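Local coordinates for putative ATP-grasp superfamily protein (Archaeoglobus fulgidus, PDB 3DF7) that is of unknown function but, as a putative ATP-grasp superfamily member, probably binds ATP and possibly a metal ion, at residues M60-E64 / L87-A91; P78-F82 / P140-C144. One frame throughout, in Å; residues are numbered along the deposited sequence.

Contact 1. Residues M60-E64 / L87-A91; sequences MDSME and LTKKA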
loop_
_atom_site.group_PDB
_atom_site.type_symbol
_atom_site.label_atom_id
_atom_site.label_comp_id
_atom_site.label_asym_id
_atom_site.label_seq_id
_atom_site.Cartn_x
_atom_site.Cartn_y
_atom_site.Cartn_z
HETATM N N MSE A 60 12.452 3.937 16.946
HETATM C CA MSE A 60 12.769 4.312 15.577
HETATM C C MSE A 60 13.870 5.371 15.578
HETATM O O MSE A 60 14.543 5.578 14.572
HETATM C CB MSE A 60 11.521 4.842 14.865
HETATM C CG MSE A 60 10.959 6.134 15.451
HETATM SE SE MSE A 60 9.401 6.719 14.451
HETATM C CE MSE A 60 10.295 7.434 12.889
ATOM N N ASP A 61 14.051 6.044 16.711
ATOM C CA ASP A 61 15.089 7.063 16.814
ATOM C C ASP A 61 16.476 6.441 16.636
ATOM O O ASP A 61 17.455 7.149 16.399
ATOM C CB ASP A 61 15.017 7.777 18.168
ATOM C CG ASP A 61 13.817 8.690 18.280
ATOM O OD1 ASP A 61 13.682 9.383 19.309
ATOM O OD2 ASP A 61 13.002 8.710 17.336
ATOM N N SER A 62 16.557 5.116 16.742
ATOM C CA SER A 62 17.835 4.417 16.589
ATOM C C SER A 62 17.936 3.627 15.283
ATOM O O SER A 62 18.839 2.799 15.123
ATOM C CB SER A 62 18.057 3.457 17.763
ATOM O OG SER A 62 18.153 4.152 18.992
HETATM N N MSE A 63 17.029 3.885 14.343
HETATM C CA MSE A 63 17.048 3.147 13.078
HETATM C C MSE A 63 18.339 3.262 12.260
HETATM O O MSE A 63 18.673 2.359 11.494
HETATM C CB MSE A 63 15.835 3.516 12.216
HETATM C CG MSE A 63 15.638 4.976 11.953
HETATM SE SE MSE A 63 13.973 5.250 10.965
HETATM C CE MSE A 63 14.517 4.409 9.370
ATOM N N GLU A 64 19.077 4.353 12.438
ATOM C CA GLU A 64 20.328 4.546 11.711
ATOM C C GLU A 64 21.262 3.365 11.972
ATOM O O GLU A 64 21.869 2.824 11.049
ATOM C CB GLU A 64 21.021 5.837 12.167
ATOM C CG GLU A 64 20.111 7.050 12.306
ATOM C CD GLU A 64 19.219 6.974 13.534
ATOM O OE1 GLU A 64 19.755 6.803 14.651
ATOM O OE2 GLU A 64 17.986 7.088 13.386
ATOM N N LEU A 87 11.264 9.054 5.617
ATOM C CA LEU A 87 11.872 7.821 6.095
ATOM C C LEU A 87 12.672 7.156 4.983
ATOM O O LEU A 87 13.797 6.696 5.201
ATOM C CB LEU A 87 10.799 6.865 6.617
ATOM C CG LEU A 87 10.092 7.306 7.903
ATOM C CD1 LEU A 87 8.930 6.372 8.194
ATOM C CD2 LEU A 87 11.081 7.308 9.061
ATOM N N THR A 88 12.098 7.118 3.786
ATOM C CA THR A 88 12.772 6.500 2.651
ATOM C C THR A 88 14.015 7.285 2.244
ATOM O O THR A 88 15.073 6.705 1.994
ATOM C CB THR A 88 11.830 6.390 1.438
ATOM O OG1 THR A 88 10.656 5.657 1.813
ATOM C CG2 THR A 88 12.527 5.663 0.293
ATOM N N LYS A 89 13.885 8.605 2.182
ATOM C CA LYS A 89 15.003 9.465 1.802
ATOM C C LYS A 89 16.179 9.254 2.755
ATOM O O LYS A 89 17.340 9.266 2.342
ATOM C CB LYS A 89 14.561 10.930 1.828
ATOM C CG LYS A 89 15.591 11.907 1.278
ATOM C CD LYS A 89 15.051 13.327 1.308
ATOM C CE LYS A 89 16.075 14.321 0.786
ATOM N NZ LYS A 89 15.562 15.711 0.887
ATOM N N LYS A 90 15.866 9.059 4.031
ATOM C CA LYS A 90 16.880 8.833 5.053
ATOM C C LYS A 90 17.558 7.486 4.829
ATOM O O LYS A 90 18.784 7.379 4.878
ATOM C CB LYS A 90 16.237 8.870 6.445
ATOM C CG LYS A 90 17.179 8.515 7.589
ATOM C CD LYS A 90 16.479 8.622 8.940
ATOM C CE LYS A 90 17.407 8.237 10.081
ATOM N NZ LYS A 90 16.768 8.462 11.408
ATOM N N ALA A 91 16.755 6.459 4.571
ATOM C CA ALA A 91 17.279 5.117 4.347
ATOM C C ALA A 91 18.135 4.999 3.080
ATOM O O ALA A 91 19.138 4.289 3.071
ATOM C CB ALA A 91 16.126 4.118 4.295
#
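K90 reaches across from helix 83-92 to the first residues of helix 63-67 with all four side-chain torsions trans. At full stretch, its NZ donates to E64 OE2 at 2.7 Å, a hydrogen bond within a salt bridge. E64 reaches the ammonium group by folding: its chi1 is m and its chi2 p, so the carboxylate swings back over its own turn. There D61 O lies 2.9 Å from E64 OE1 and 3.1 Å from E64 OE2; acceptor faces acceptor, so neither approach is a bond, and the lysine supplies the positive charge.

Several backbone groups are satisfied locally. M63 N donates to M60 O at 3.0 Å, while A91 N donates to L87 O, also at 3.0 Å. D61 N is hydrogen-bonded to S59 OG, and T88 OG1 bonds to L84 O within its own helix.

Behind the ion pair lie two apolar contacts. Both methionines are selenomethionines: M60 CE meets L87 CD2 at 3.9 Å and M63 SE lies 4.0 Å from L87 CD2, so one leucine methyl touches both. Beside the salt bridge, M63 CG makes a van der Waals approach of 3.7 Å to the K90 NZ ammonium. F5 and F7 of the inner strand 3-8 extend the apolar layer, as does I75 under L87, placing both helices on the parallel sheet of the pre-ATP-grasp domain. Helix 83-92 is the crossover of the beta-alpha-beta unit linking strands 72-76 and 96-97. Chemically, a single charged pair closes the outer side of an otherwise apolar seam between helix 83-92 and the 3-10 turn and start of helix 63-67.

Contact 2. Residues P78-F82 / P140-C144; sequences PEDDF and PRTAC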
loop_
_atom_site.group_PDB
_atom_site.type_symbol
_atom_site.label_atom_id
_atom_site.label_comp_id
_atom_site.label_asym_id
_atom_site.label_seq_id
_atom_site.Cartn_x
_atom_site.Cartn_y
_atom_site.Cartn_z
ATOM N N PRO A 78 2.820 5.384 6.284
ATOM C CA PRO A 78 1.821 6.230 5.630
ATOM C C PRO A 78 2.459 7.395 4.867
ATOM O O PRO A 78 3.514 7.905 5.252
ATOM C CB PRO A 78 0.937 6.687 6.794
ATOM C CG PRO A 78 1.844 6.590 7.995
ATOM C CD PRO A 78 2.594 5.316 7.737
ATOM N N GLU A 79 1.834 7.796 3.766
ATOM C CA GLU A 79 2.355 8.914 2.986
ATOM C C GLU A 79 2.134 10.212 3.762
ATOM O O GLU A 79 2.854 11.195 3.574
ATOM C CB GLU A 79 1.651 8.993 1.628
ATOM C CG GLU A 79 2.073 7.899 0.654
ATOM C CD GLU A 79 1.216 6.641 0.733
ATOM O OE1 GLU A 79 0.570 6.394 1.775
ATOM O OE2 GLU A 79 1.207 5.883 -0.258
ATOM N N ASP A 80 1.136 10.186 4.642
ATOM C CA ASP A 80 0.749 11.327 5.476
ATOM C C ASP A 80 1.894 12.227 5.904
ATOM O O ASP A 80 2.891 11.759 6.454
ATOM C CB ASP A 80 0.025 10.838 6.732
ATOM C CG ASP A 80 -1.264 10.115 6.416
ATOM O OD1 ASP A 80 -1.235 9.188 5.581
ATOM O OD2 ASP A 80 -2.304 10.474 7.007
ATOM N N ASP A 81 1.723 13.524 5.664
ATOM C CA ASP A 81 2.713 14.534 6.025
ATOM C C ASP A 81 4.126 14.190 5.567
ATOM O O ASP A 81 5.105 14.538 6.229
ATOM C CB ASP A 81 2.708 14.763 7.539
ATOM C CG ASP A 81 1.350 15.195 8.058
ATOM O OD1 ASP A 81 0.738 16.104 7.452
ATOM O OD2 ASP A 81 0.897 14.630 9.078
ATOM N N PHE A 82 4.220 13.506 4.430
ATOM C CA PHE A 82 5.502 13.121 3.851
ATOM C C PHE A 82 6.348 12.211 4.739
ATOM O O PHE A 82 7.573 12.226 4.664
ATOM C CB PHE A 82 6.288 14.381 3.478
ATOM C CG PHE A 82 5.657 15.169 2.367
ATOM C CD1 PHE A 82 5.698 14.699 1.060
ATOM C CD2 PHE A 82 4.967 16.347 2.635
ATOM C CE1 PHE A 82 5.053 15.390 0.029
ATOM C CE2 PHE A 82 4.319 17.044 1.612
ATOM C CZ PHE A 82 4.364 16.560 0.306
ATOM N N PRO A 140 -7.433 15.064 1.826
ATOM C CA PRO A 140 -6.152 15.707 2.131
ATOM C C PRO A 140 -5.152 15.487 1.002
ATOM O O PRO A 140 -5.111 14.405 0.416
ATOM C CB PRO A 140 -5.718 15.016 3.424
ATOM C CG PRO A 140 -7.022 14.623 4.062
ATOM C CD PRO A 140 -7.799 14.098 2.877
ATOM N N ARG A 141 -4.356 16.506 0.689
ATOM C CA ARG A 141 -3.360 16.374 -0.371
ATOM C C ARG A 141 -2.407 15.226 -0.058
ATOM O O ARG A 141 -1.955 14.528 -0.960
ATOM C CB ARG A 141 -2.578 17.683 -0.555
ATOM C CG ARG A 141 -3.328 18.734 -1.372
ATOM C CD ARG A 141 -2.511 20.013 -1.593
ATOM N NE ARG A 141 -1.306 19.804 -2.397
ATOM C CZ ARG A 141 -0.576 20.793 -2.912
ATOM N NH1 ARG A 141 -0.929 22.056 -2.710
ATOM N NH2 ARG A 141 0.503 20.525 -3.629
ATOM N N THR A 142 -2.112 15.025 1.224
ATOM C CA THR A 142 -1.228 13.936 1.635
ATOM C C THR A 142 -1.962 13.119 2.694
ATOM O O THR A 142 -2.316 13.634 3.751
ATOM C CB THR A 142 0.092 14.451 2.249
ATOM O OG1 THR A 142 -0.081 14.654 3.657
ATOM C CG2 THR A 142 0.506 15.765 1.598
ATOM N N ALA A 143 -2.193 11.846 2.402
ATOM C CA ALA A 143 -2.894 10.965 3.328
ATOM C C ALA A 143 -3.059 9.604 2.686
ATOM O O ALA A 143 -3.369 9.507 1.499
ATOM C CB ALA A 143 -4.261 11.549 3.680
ATOM N N CYS A 144 -2.862 8.549 3.470
ATOM C CA CYS A 144 -2.987 7.193 2.950
ATOM C C CYS A 144 -4.455 6.776 2.880
ATOM O O CYS A 144 -5.289 7.503 2.337
ATOM C CB CYS A 144 -2.216 6.225 3.834
ATOM S SG CYS A 144 -2.790 6.222 5.532
HETATM O O HOH W 1 -3.187 13.622 6.093
#
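Two hydrogen bonds tie these irregular segments together, each pairing a backbone amide with a side-chain oxygen. C144 N donates to D80 OD1 at 2.7 Å, and D81 N donates to T142 OG1 at 2.9 Å. The donors come from opposite segments, so each loop both gives and accepts. A water bridges the segments: it donates to T142 O at 2.5 Å and, weakly, to D80 OD2 at 3.4 Å.

The backbones also come close at D80: the CA atoms of D80 and A143 are 4.2 Å apart, and D80 OD1 lies 3.3 Å from A143 CA. E79 OE1 approaches C144 CB at 3.5 Å, but its strongest polar partner is R248, with which it forms a salt bridge. In the 140-144 segment, K111 bonds to the carbonyl oxygens of P140 and A143, and R141 forms a salt bridge with D110.

Packing takes over at the margins. P78 CB rests 4.0 Å from C144 SG, while F82 CE2 meets T142 CG2 at 4.0 Å. D81 and F82 both have positive phi angles, turning the chain so that F82 takes the N-cap position of helix 83-92.

The contact thus joins the loop after strand 72-76 of the pre-ATP-grasp domain to the loop between strands 136-140 and 159-163 of the ATP-grasp domain. Residues 145-148, immediately beyond C144, are not modelled, consistent with the mobile glycine-rich loop that closes over nucleotide phosphates in ATP-grasp relatives. Amide-to-side-chain bonds therefore hold the near end of a segment that is probably flexible, without any regular secondary structure.

Overall arrangement
Helix 83-92 connects the two contacts: F82 of contact 2 occupies its N-cap position, and L87-A91 of contact 1 form its later turns. Their centres are about 18 Å apart and their nearest atoms about 5 Å, without touching. Contact 1 stays within the pre-ATP-grasp domain, its centre about 19 Å from the centre of the chain, whereas contact 2, centred at about 12 Å from it, bridges to the ATP-grasp domain. Contact 2 adjoins a possible pocket: an acetate, probably from the crystallisation liquor though such molecules often mark pockets, lies about 4 Å from the side chain of P78, and R248 follows strand 240-246, in a region that commonly contributes to the nucleotide and metal site of ATP-grasp enzymes.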